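Local coordinates for N-acetylmuramoyl-L-alanine amidase (Mycolicibacterium smegmatis, PDB 7AGM), which catalyses, as a zinc-dependent hydrolase, the cleavage of the amide bond between N-acetylmuramic acid and L-alanine in peptidoglycan, at residues 29-37 / 165-173; 115-123 / 177-185. All coordinates share one frame; numbering follows the deposited sequence.

Contact 1 of 2, residues 29-37 / 165-173; sequences VPTGRGGTK and RSDIAGLNL
Asn-172 and Arg-33 cross at about a right angle where the turn of a two-stranded antiparallel hairpin meets the short helix 169-173. The planes of amide and guanidinium stand 87° apart. Arg-33 NH2 bonds to Asn-172 OD1 at 3.0 Å. OD1 sits somewhat off the guanidinium plane, and NH2 comes from above the Asn-172 carbonyl plane, not on a lone pair. NE adds weak bonds to the same OD1 and to Ser-166 O. Ser-166 CB lies over one guanidinium face, toward its rim. The Arg-33 chain runs extended from CG to NE (chi2 -176°, chi3 -166°), which carries the charged group across from the hairpin. NH2 also hydrogen-bonds Pro-125 O.

Asn-172 ND2 donates to Thr-31 O at 3.0 Å, with that oxygen in the amide plane, and to Ser-166 O at 2.9 Å. The amide is thus gripped at both ends, which should fix its rotation. Thr-31 OG1 accepts from Arg-33 N, two residues on, an ST turn within the hairpin loop. Beside it Leu-173 CD2 packs 3.6 Å from Gly-32 CA. Ala-169 CB lies about 4.0 Å from both Pro-30 O and Thr-31 O; Pro-30 O is buried with no partner in the model.

Lys-37 reaches the helix start from the second hairpin strand. Its NZ donates to Asp-167 O at 2.9 Å, and one water accepts from both Lys-37 NZ (2.9 Å) and Ala-169 N.

Contact 2 of 2, residues 115-123 / 177-185; sequences GRGFHVLYS and PSVLVECGN
The His-119 imidazole carries Glu-182 CB over one face, a CH-pi contact with CB 3.8 Å from the ring centroid. The Asn-185 amide holds Gly-115 O in its plane, Asn-185 ND2 donating to it at 2.9 Å; its OD1 accepts from Gly-111 N and Lys-187 N. His-119 and Glu-182 lie side by side and point the same way. Glu-182 CG stands anti to the carbonyl carbon (chi1 -71°), 3.6 Å from His-119 CE1. The bend at chi2 (-78°) then places the carboxylate nearly parallel to the ring, the planes 13° apart. Leu-121 CD1 touches the same CG at 3.7 Å from another direction. On the same side of the sheet, Leu-180 CD2 meets Leu-121 CD1; on the side of Val-120 and Val-181, Val-120 CG1 packs on Val-179 CB.

The backbones pair antiparallel. His-119 with Glu-182 and Leu-121 with Leu-180 are hydrogen-bonded pairs; Val-120 with Val-181 is a non-hydrogen-bonded one. Beyond, Gly-184 CA makes a CA-H...O contact with Gly-117 O.

Glu-182 touches His-107, and its side chain comes within about 4 Å of the zinc. This pair belongs to the mixed sheet of the Amidase_3 fold, with Glu-182 beside the zinc site of His-17, Glu-52 and His-107.

Contact 2 is core, an antiparallel strand pair inside the mixed sheet. Contact 1 is a surface contact, joining a hairpin to a loop and short helix. Their centres are about 17 Å apart, yet they touch. Arg-165 continues the sheet beside strand 119-123, its N 2.9 Å from Tyr-122 O, a probable hydrogen bond. Helix 169-173 leads along the chain into strand 178-185, and Ile-168 and Leu-171 pack on Leu-121 and Leu-180. The chemistry differs accordingly. In contact 1, polar side chains reach mainly for backbone carbonyls and an amide. In contact 2, regular backbone bonds and apolar packing dominate, with the zinc site close by.

Contact 1 of 2, residues 29-37 / 165-173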
ATOM      1  N   VAL A  29     -12.798  -8.854  12.627  1.00 24.70           N
ATOM      2  CA  VAL A  29     -12.537  -7.469  13.018  1.00 21.78           C
ATOM      3  C   VAL A  29     -13.416  -6.556  12.171  1.00 21.15           C
ATOM      4  O   VAL A  29     -13.798  -6.935  11.055  1.00 20.12           O
ATOM      5  CB  VAL A  29     -11.042  -7.116  12.890  1.00 22.41           C
ATOM      6  CG1 VAL A  29     -10.174  -8.098  13.677  1.00 26.16           C
ATOM      7  CG2 VAL A  29     -10.620  -7.062  11.430  1.00 20.50           C
ATOM      8  N   PRO A  30     -13.766  -5.364  12.647  1.00 22.78           N
ATOM      9  CA  PRO A  30     -14.679  -4.507  11.884  1.00 22.07           C
ATOM     10  C   PRO A  30     -14.058  -4.006  10.591  1.00 21.05           C
ATOM     11  O   PRO A  30     -12.850  -3.770  10.498  1.00 20.93           O
ATOM     12  CB  PRO A  30     -14.956  -3.342  12.842  1.00 25.47           C
ATOM     13  CG  PRO A  30     -13.800  -3.327  13.768  1.00 35.97           C
ATOM     14  CD  PRO A  30     -13.392  -4.759  13.937  1.00 25.78           C
ATOM     15  N   THR A  31     -14.918  -3.831   9.586  1.00 20.99           N
ATOM     16  CA  THR A  31     -14.512  -3.336   8.277  1.00 21.66           C
ATOM     17  C   THR A  31     -14.660  -1.832   8.135  1.00 20.06           C
ATOM     18  O   THR A  31     -14.087  -1.254   7.203  1.00 19.02           O
ATOM     19  CB  THR A  31     -15.392  -3.961   7.194  1.00 22.98           C
ATOM     20  OG1 THR A  31     -16.753  -3.529   7.382  1.00 24.20           O
ATOM     21  CG2 THR A  31     -15.318  -5.464   7.252  1.00 23.45           C
ATOM     22  N   GLY A  32     -15.440  -1.191   9.009  1.00 19.61           N
ATOM     23  CA  GLY A  32     -15.744   0.217   8.880  1.00 19.39           C
ATOM     24  C   GLY A  32     -17.037   0.515   8.158  1.00 19.93           C
ATOM     25  O   GLY A  32     -17.459   1.681   8.127  1.00 21.05           O
ATOM     26  N   ARG A  33     -17.688  -0.494   7.585  1.00 19.53           N
ATOM     27  CA  ARG A  33     -18.977  -0.311   6.930  1.00 20.18           C
ATOM     28  C   ARG A  33     -20.041  -1.245   7.495  1.00 22.11           C
ATOM     29  O   ARG A  33     -21.008  -1.585   6.811  1.00 22.22           O
ATOM     30  CB  ARG A  33     -18.858  -0.438   5.412  1.00 18.50           C
ATOM     31  CG  ARG A  33     -17.903   0.576   4.814  1.00 17.74           C
ATOM     32  CD  ARG A  33     -17.880   0.490   3.304  1.00 17.12           C
ATOM     33  NE  ARG A  33     -16.751   1.218   2.747  1.00 16.16           N
ATOM     34  CZ  ARG A  33     -16.797   2.456   2.266  1.00 16.19           C
ATOM     35  NH1 ARG A  33     -17.943   3.134   2.250  1.00 16.00           N
ATOM     36  NH2 ARG A  33     -15.691   3.016   1.789  1.00 15.92           N
ATOM     37  N   GLY A  34     -19.876  -1.659   8.749  1.00 24.15           N
ATOM     38  CA  GLY A  34     -20.891  -2.422   9.448  1.00 26.19           C
ATOM     39  C   GLY A  34     -20.701  -3.923   9.431  1.00 40.11           C
ATOM     40  O   GLY A  34     -21.490  -4.636  10.063  1.00 50.62           O
ATOM     41  N   GLY A  35     -19.690  -4.427   8.727  1.00 25.50           N
ATOM     42  CA  GLY A  35     -19.411  -5.839   8.671  1.00 26.24           C
ATOM     43  C   GLY A  35     -18.117  -6.189   9.379  1.00 27.31           C
ATOM     44  O   GLY A  35     -17.527  -5.383  10.102  1.00 25.43           O
ATOM     45  N   THR A  36     -17.689  -7.431   9.177  1.00 29.25           N
ATOM     46  CA  THR A  36     -16.408  -7.888   9.691  1.00 27.50           C
ATOM     47  C   THR A  36     -15.689  -8.679   8.610  1.00 28.39           C
ATOM     48  O   THR A  36     -16.280  -9.081   7.602  1.00 34.23           O
ATOM     49  CB  THR A  36     -16.546  -8.748  10.960  1.00 28.51           C
ATOM     50  OG1 THR A  36     -17.188  -9.987  10.633  1.00 35.93           O
ATOM     51  CG2 THR A  36     -17.358  -8.029  12.020  1.00 32.61           C
ATOM     52  N   LYS A  37     -14.395  -8.885   8.828  1.00 31.63           N
ATOM     53  CA  LYS A  37     -13.596  -9.758   7.983  1.00 24.52           C
ATOM     54  C   LYS A  37     -12.450 -10.310   8.818  1.00 22.19           C
ATOM     55  O   LYS A  37     -12.266  -9.939   9.983  1.00 25.39           O
ATOM     56  CB  LYS A  37     -13.118  -9.052   6.706  1.00 31.69           C
ATOM     57  CG  LYS A  37     -12.183  -7.879   6.936  1.00 33.92           C
ATOM     58  CD  LYS A  37     -12.019  -7.055   5.660  1.00 41.55           C
ATOM     59  CE  LYS A  37     -11.535  -7.908   4.492  1.00 41.71           C
ATOM     60  NZ  LYS A  37     -11.242  -7.080   3.282  1.00 33.47           N
ATOM     61  N   ARG A 165     -12.677   1.468  -4.024  1.00 15.60           N
ATOM     62  CA  ARG A 165     -13.036   0.229  -3.347  1.00 15.45           C
ATOM     63  C   ARG A 165     -13.693   0.520  -2.011  1.00 15.05           C
ATOM     64  O   ARG A 165     -13.321   1.468  -1.317  1.00 15.00           O
ATOM     65  CB  ARG A 165     -11.790  -0.627  -3.097  1.00 15.41           C
ATOM     66  CG  ARG A 165     -11.124  -1.141  -4.365  1.00 16.84           C
ATOM     67  CD  ARG A 165     -11.895  -2.318  -4.938  1.00 18.31           C
ATOM     68  NE  ARG A 165     -11.689  -3.510  -4.131  1.00 18.92           N
ATOM     69  CZ  ARG A 165     -10.699  -4.378  -4.327  1.00 18.78           C
ATOM     70  NH1 ARG A 165      -9.828  -4.178  -5.313  1.00 18.59           N
ATOM     71  NH2 ARG A 165     -10.577  -5.438  -3.540  1.00 19.65           N
ATOM     72  N   SER A 166     -14.664  -0.322  -1.645  1.00 16.47           N
ATOM     73  CA  SER A 166     -15.364  -0.203  -0.372  1.00 17.56           C
ATOM     74  C   SER A 166     -15.048  -1.332   0.600  1.00 17.45           C
ATOM     75  O   SER A 166     -15.506  -1.287   1.749  1.00 17.81           O
ATOM     76  CB  SER A 166     -16.885  -0.123  -0.588  1.00 18.71           C
ATOM     77  OG  SER A 166     -17.409  -1.342  -1.090  1.00 20.08           O
ATOM     78  N   ASP A 167     -14.270  -2.333   0.187  1.00 18.00           N
ATOM     79  CA  ASP A 167     -14.111  -3.558   0.957  1.00 17.49           C
ATOM     80  C   ASP A 167     -12.783  -3.663   1.700  1.00 16.88           C
ATOM     81  O   ASP A 167     -12.520  -4.711   2.295  1.00 18.97           O
ATOM     82  CB  ASP A 167     -14.283  -4.785   0.052  1.00 18.43           C
ATOM     83  CG  ASP A 167     -13.274  -4.823  -1.089  1.00 22.49           C
ATOM     84  OD1 ASP A 167     -13.039  -3.780  -1.728  1.00 22.64           O
ATOM     85  OD2 ASP A 167     -12.712  -5.907  -1.362  1.00 27.59           O
ATOM     86  N   ILE A 168     -11.948  -2.620   1.698  1.00 15.54           N
ATOM     87  CA  ILE A 168     -10.633  -2.664   2.341  1.00 15.15           C
ATOM     88  C   ILE A 168     -10.749  -1.976   3.699  1.00 15.13           C
ATOM     89  O   ILE A 168     -10.923  -0.753   3.770  1.00 14.72           O
ATOM     90  CB  ILE A 168      -9.547  -1.991   1.487  1.00 16.21           C
ATOM     91  CG1 ILE A 168      -9.503  -2.560   0.060  1.00 18.97           C
ATOM     92  CG2 ILE A 168      -8.173  -2.101   2.187  1.00 15.49           C
ATOM     93  CD1 ILE A 168      -9.296  -4.056  -0.007  1.00 19.88           C
ATOM     94  N   ALA A 169     -10.617  -2.751   4.783  1.00 16.29           N
ATOM     95  CA  ALA A 169     -10.777  -2.195   6.127  1.00 16.96           C
ATOM     96  C   ALA A 169      -9.788  -1.065   6.401  1.00 16.37           C
ATOM     97  O   ALA A 169     -10.150  -0.042   6.994  1.00 17.37           O
ATOM     98  CB  ALA A 169     -10.646  -3.304   7.175  1.00 18.40           C
ATOM     99  N   GLY A 170      -8.530  -1.227   5.986  1.00 15.56           N
ATOM    100  CA  GLY A 170      -7.542  -0.194   6.260  1.00 16.16           C
ATOM    101  C   GLY A 170      -7.864   1.132   5.597  1.00 15.74           C
ATOM    102  O   GLY A 170      -7.589   2.196   6.160  1.00 16.36           O
ATOM    103  N   LEU A 171      -8.453   1.092   4.398  1.00 14.49           N
ATOM    104  CA  LEU A 171      -8.903   2.306   3.723  1.00 14.13           C
ATOM    105  C   LEU A 171     -10.187   2.847   4.339  1.00 14.05           C
ATOM    106  O   LEU A 171     -10.299   4.054   4.594  1.00 14.90           O
ATOM    107  CB  LEU A 171      -9.101   2.021   2.231  1.00 13.75           C
ATOM    108  CG  LEU A 171      -7.804   1.766   1.447  1.00 13.30           C
ATOM    109  CD1 LEU A 171      -8.141   1.342   0.027  1.00 13.98           C
ATOM    110  CD2 LEU A 171      -6.881   2.972   1.428  1.00 14.26           C
ATOM    111  N   ASN A 172     -11.153   1.972   4.624  1.00 13.15           N
ATOM    112  CA  ASN A 172     -12.421   2.437   5.187  1.00 13.02           C
ATOM    113  C   ASN A 172     -12.207   3.142   6.517  1.00 12.84           C
ATOM    114  O   ASN A 172     -12.910   4.105   6.843  1.00 13.60           O
ATOM    115  CB  ASN A 172     -13.359   1.256   5.419  1.00 13.20           C
ATOM    116  CG  ASN A 172     -13.777   0.566   4.147  1.00 13.23           C
ATOM    117  OD1 ASN A 172     -13.723   1.141   3.061  1.00 14.32           O
ATOM    118  ND2 ASN A 172     -14.242  -0.668   4.282  1.00 14.40           N
ATOM    119  N   LEU A 173     -11.266   2.655   7.316  1.00 13.61           N
ATOM    120  CA  LEU A 173     -11.125   3.140   8.682  1.00 14.45           C
ATOM    121  C   LEU A 173     -10.170   4.320   8.809  1.00 14.26           C
ATOM    122  O   LEU A 173     -10.114   4.934   9.882  1.00 15.08           O
ATOM    123  CB  LEU A 173     -10.689   1.995   9.606  1.00 16.16           C
ATOM    124  CG  LEU A 173     -11.709   0.866   9.806  1.00 16.72           C
ATOM    125  CD1 LEU A 173     -11.061  -0.384  10.397  1.00 18.04           C
ATOM    126  CD2 LEU A 173     -12.863   1.347  10.684  1.00 16.29           C
TER
HETATM  127  O   HOH W   1      -9.132  -5.599   4.516  1.00 15.33           O

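Contact 2 of 2, residues 115-123 / 177-185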
ATOM      1  N   GLY A 115      -2.283 -10.830 -17.142  1.00 21.95           N
ATOM      2  CA  GLY A 115      -2.471  -9.440 -16.766  1.00 21.06           C
ATOM      3  C   GLY A 115      -1.346  -8.982 -15.855  1.00 20.42           C
ATOM      4  O   GLY A 115      -0.916  -9.716 -14.969  1.00 20.47           O
ATOM      5  N   ARG A 116      -0.872  -7.761 -16.085  1.00 19.35           N
ATOM      6  CA  ARG A 116       0.201  -7.205 -15.275  1.00 17.28           C
ATOM      7  C   ARG A 116      -0.068  -5.734 -15.020  1.00 16.74           C
ATOM      8  O   ARG A 116      -0.972  -5.128 -15.608  1.00 16.77           O
ATOM      9  CB  ARG A 116       1.571  -7.367 -15.945  1.00 17.49           C
ATOM     10  CG  ARG A 116       1.838  -6.380 -17.081  1.00 18.54           C
ATOM     11  CD  ARG A 116       3.322  -6.297 -17.433  1.00 19.53           C
ATOM     12  NE  ARG A 116       4.113  -5.800 -16.313  1.00 19.59           N
ATOM     13  CZ  ARG A 116       5.149  -4.967 -16.421  1.00 20.38           C
ATOM     14  NH1 ARG A 116       5.539  -4.513 -17.605  1.00 21.00           N
ATOM     15  NH2 ARG A 116       5.795  -4.583 -15.330  1.00 20.51           N
ATOM     16  N   GLY A 117       0.719  -5.162 -14.121  1.00 15.72           N
ATOM     17  CA  GLY A 117       0.670  -3.738 -13.860  1.00 14.93           C
ATOM     18  C   GLY A 117       0.092  -3.420 -12.490  1.00 14.06           C
ATOM     19  O   GLY A 117      -0.329  -4.297 -11.733  1.00 15.38           O
ATOM     20  N   PHE A 118       0.093  -2.125 -12.181  1.00 13.32           N
ATOM     21  CA  PHE A 118      -0.271  -1.626 -10.856  1.00 12.80           C
ATOM     22  C   PHE A 118      -1.722  -1.146 -10.809  1.00 13.32           C
ATOM     23  O   PHE A 118      -2.318  -0.762 -11.821  1.00 14.28           O
ATOM     24  CB  PHE A 118       0.650  -0.468 -10.435  1.00 13.12           C
ATOM     25  CG  PHE A 118       0.356   0.830 -11.149  1.00 13.71           C
ATOM     26  CD1 PHE A 118      -0.633   1.696 -10.681  1.00 14.36           C
ATOM     27  CD2 PHE A 118       1.052   1.181 -12.299  1.00 14.04           C
ATOM     28  CE1 PHE A 118      -0.922   2.878 -11.352  1.00 14.77           C
ATOM     29  CE2 PHE A 118       0.767   2.367 -12.973  1.00 14.72           C
ATOM     30  CZ  PHE A 118      -0.225   3.218 -12.490  1.00 14.26           C
ATOM     31  N   HIS A 119      -2.281  -1.131  -9.602  1.00 13.34           N
ATOM     32  CA  HIS A 119      -3.491  -0.353  -9.369  1.00 14.81           C
ATOM     33  C   HIS A 119      -3.458   0.256  -7.975  1.00 14.78           C
ATOM     34  O   HIS A 119      -2.878  -0.308  -7.040  1.00 16.19           O
ATOM     35  CB  HIS A 119      -4.807  -1.090  -9.745  1.00 29.99           C
ATOM     36  CG  HIS A 119      -5.091  -2.336  -8.959  1.00 29.99           C
ATOM     37  ND1 HIS A 119      -4.308  -3.470  -9.037  1.00 29.99           N
ATOM     38  CD2 HIS A 119      -6.119  -2.649  -8.133  1.00 29.99           C
ATOM     39  CE1 HIS A 119      -4.821  -4.411  -8.263  1.00 29.99           C
ATOM     40  NE2 HIS A 119      -5.922  -3.939  -7.704  1.00 29.99           N
ATOM     41  N   VAL A 120      -4.046   1.449  -7.868  1.00 13.20           N
ATOM     42  CA  VAL A 120      -4.064   2.235  -6.639  1.00 13.16           C
ATOM     43  C   VAL A 120      -5.493   2.252  -6.126  1.00 13.13           C
ATOM     44  O   VAL A 120      -6.400   2.747  -6.810  1.00 14.00           O
ATOM     45  CB  VAL A 120      -3.536   3.664  -6.847  1.00 13.85           C
ATOM     46  CG1 VAL A 120      -3.572   4.447  -5.522  1.00 14.39           C
ATOM     47  CG2 VAL A 120      -2.116   3.637  -7.419  1.00 14.32           C
ATOM     48  N   LEU A 121      -5.691   1.706  -4.929  1.00 13.37           N
ATOM     49  CA  LEU A 121      -7.004   1.605  -4.307  1.00 13.34           C
ATOM     50  C   LEU A 121      -7.227   2.770  -3.354  1.00 13.04           C
ATOM     51  O   LEU A 121      -6.309   3.209  -2.653  1.00 13.25           O
ATOM     52  CB  LEU A 121      -7.141   0.303  -3.516  1.00 14.13           C
ATOM     53  CG  LEU A 121      -7.193  -1.039  -4.257  1.00 15.25           C
ATOM     54  CD1 LEU A 121      -5.904  -1.368  -5.024  1.00 16.49           C
ATOM     55  CD2 LEU A 121      -7.527  -2.142  -3.262  1.00 16.63           C
ATOM     56  N   TYR A 122      -8.467   3.250  -3.309  1.00 12.58           N
ATOM     57  CA  TYR A 122      -8.836   4.283  -2.355  1.00 13.36           C
ATOM     58  C   TYR A 122     -10.278   4.061  -1.920  1.00 13.38           C
ATOM     59  O   TYR A 122     -11.089   3.504  -2.665  1.00 13.78           O
ATOM     60  CB  TYR A 122      -8.623   5.690  -2.927  1.00 15.13           C
ATOM     61  CG  TYR A 122      -9.417   5.991  -4.179  1.00 16.44           C
ATOM     62  CD1 TYR A 122      -8.967   5.584  -5.431  1.00 18.21           C
ATOM     63  CD2 TYR A 122     -10.621   6.701  -4.111  1.00 17.55           C
ATOM     64  CE1 TYR A 122      -9.701   5.870  -6.580  1.00 20.44           C
ATOM     65  CE2 TYR A 122     -11.349   6.994  -5.242  1.00 20.16           C
ATOM     66  CZ  TYR A 122     -10.894   6.578  -6.475  1.00 21.54           C
ATOM     67  OH  TYR A 122     -11.657   6.888  -7.580  1.00 23.61           O
ATOM     68  N   SER A 123     -10.587   4.504  -0.705  1.00 13.65           N
ATOM     69  CA  SER A 123     -11.910   4.284  -0.137  1.00 14.15           C
ATOM     70  C   SER A 123     -12.979   5.024  -0.926  1.00 14.90           C
ATOM     71  O   SER A 123     -12.900   6.240  -1.126  1.00 15.60           O
ATOM     72  CB  SER A 123     -11.944   4.753   1.317  1.00 14.62           C
ATOM     73  OG  SER A 123     -13.223   4.486   1.873  1.00 15.00           O
ATOM     74  N   PRO A 177      -5.195  11.061   4.975  1.00 13.12           N
ATOM     75  CA  PRO A 177      -5.075  10.658   3.565  1.00 13.72           C
ATOM     76  C   PRO A 177      -4.397   9.299   3.441  1.00 12.11           C
ATOM     77  O   PRO A 177      -3.367   9.044   4.073  1.00 13.10           O
ATOM     78  CB  PRO A 177      -4.219  11.771   2.951  1.00 14.21           C
ATOM     79  CG  PRO A 177      -4.510  12.954   3.807  1.00 14.33           C
ATOM     80  CD  PRO A 177      -4.653  12.410   5.202  1.00 13.48           C
ATOM     81  N   SER A 178      -4.985   8.417   2.620  1.00 11.74           N
ATOM     82  CA  SER A 178      -4.567   7.017   2.618  1.00 12.06           C
ATOM     83  C   SER A 178      -4.868   6.365   1.278  1.00 11.91           C
ATOM     84  O   SER A 178      -5.967   6.534   0.735  1.00 12.89           O
ATOM     85  CB  SER A 178      -5.278   6.260   3.746  1.00 13.00           C
ATOM     86  OG  SER A 178      -4.823   4.922   3.849  1.00 14.37           O
ATOM     87  N   VAL A 179      -3.879   5.645   0.741  1.00 11.37           N
ATOM     88  CA  VAL A 179      -4.051   4.870  -0.483  1.00 12.01           C
ATOM     89  C   VAL A 179      -3.372   3.524  -0.285  1.00 11.96           C
ATOM     90  O   VAL A 179      -2.512   3.359   0.587  1.00 12.05           O
ATOM     91  CB  VAL A 179      -3.488   5.573  -1.747  1.00 12.55           C
ATOM     92  CG1 VAL A 179      -4.205   6.922  -1.996  1.00 12.96           C
ATOM     93  CG2 VAL A 179      -1.968   5.729  -1.653  1.00 13.17           C
ATOM     94  N   LEU A 180      -3.782   2.550  -1.093  1.00 12.21           N
ATOM     95  CA  LEU A 180      -3.187   1.218  -1.079  1.00 12.18           C
ATOM     96  C   LEU A 180      -2.675   0.933  -2.483  1.00 11.74           C
ATOM     97  O   LEU A 180      -3.439   1.002  -3.450  1.00 13.50           O
ATOM     98  CB  LEU A 180      -4.213   0.178  -0.619  1.00 12.98           C
ATOM     99  CG  LEU A 180      -3.708  -1.263  -0.426  1.00 13.13           C
ATOM    100  CD1 LEU A 180      -4.657  -2.045   0.469  1.00 14.71           C
ATOM    101  CD2 LEU A 180      -3.508  -2.019  -1.743  1.00 13.72           C
ATOM    102  N   VAL A 181      -1.380   0.647  -2.603  1.00 12.03           N
ATOM    103  CA  VAL A 181      -0.756   0.402  -3.899  1.00 12.30           C
ATOM    104  C   VAL A 181      -0.610  -1.105  -4.077  1.00 12.26           C
ATOM    105  O   VAL A 181       0.134  -1.755  -3.328  1.00 13.29           O
ATOM    106  CB  VAL A 181       0.606   1.101  -4.022  1.00 13.13           C
ATOM    107  CG1 VAL A 181       1.253   0.754  -5.371  1.00 14.72           C
ATOM    108  CG2 VAL A 181       0.479   2.606  -3.832  1.00 14.02           C
ATOM    109  N   GLU A 182      -1.328  -1.666  -5.051  1.00 12.73           N
ATOM    110  CA  GLU A 182      -1.065  -3.019  -5.539  1.00 13.52           C
ATOM    111  C   GLU A 182      -0.033  -2.880  -6.658  1.00 13.75           C
ATOM    112  O   GLU A 182      -0.349  -2.381  -7.744  1.00 14.82           O
ATOM    113  CB  GLU A 182      -2.351  -3.687  -6.036  1.00 15.58           C
ATOM    114  CG  GLU A 182      -3.342  -4.074  -4.949  1.00 17.55           C
ATOM    115  CD  GLU A 182      -2.967  -5.339  -4.210  1.00 20.78           C
ATOM    116  OE1 GLU A 182      -1.902  -5.907  -4.520  1.00 21.34           O
ATOM    117  OE2 GLU A 182      -3.739  -5.769  -3.319  1.00 23.09           O
ATOM    118  N   CYS A 183       1.212  -3.289  -6.380  1.00 13.48           N
ATOM    119  CA  CYS A 183       2.321  -2.980  -7.282  1.00 13.77           C
ATOM    120  C   CYS A 183       2.241  -3.754  -8.588  1.00 14.43           C
ATOM    121  O   CYS A 183       2.683  -3.252  -9.631  1.00 15.34           O
ATOM    122  CB  CYS A 183       3.654  -3.275  -6.594  1.00 14.06           C
ATOM    123  SG  CYS A 183       3.985  -2.178  -5.196  1.00 15.65           S
ATOM    124  N   GLY A 184       1.698  -4.966  -8.552  1.00 15.05           N
ATOM    125  CA  GLY A 184       1.681  -5.820  -9.726  1.00 15.75           C
ATOM    126  C   GLY A 184       1.018  -7.135  -9.391  1.00 15.84           C
ATOM    127  O   GLY A 184       0.530  -7.344  -8.275  1.00 16.36           O
ATOM    128  N   ASN A 185       1.026  -8.030 -10.376  1.00 14.72           N
ATOM    129  CA  ASN A 185       0.399  -9.343 -10.264  1.00 14.84           C
ATOM    130  C   ASN A 185       1.501 -10.381 -10.045  1.00 14.97           C
ATOM    131  O   ASN A 185       2.310 -10.633 -10.943  1.00 15.62           O
ATOM    132  CB  ASN A 185      -0.370  -9.637 -11.549  1.00 15.56           C
ATOM    133  CG  ASN A 185      -1.031 -11.003 -11.548  1.00 17.16           C
ATOM    134  OD1 ASN A 185      -1.048 -11.700 -10.533  1.00 17.80           O
ATOM    135  ND2 ASN A 185      -1.605 -11.382 -12.694  1.00 18.26           N
TER
HETATM  136  O   HOH W   2      -8.690   6.189   0.680  1.00 13.55           O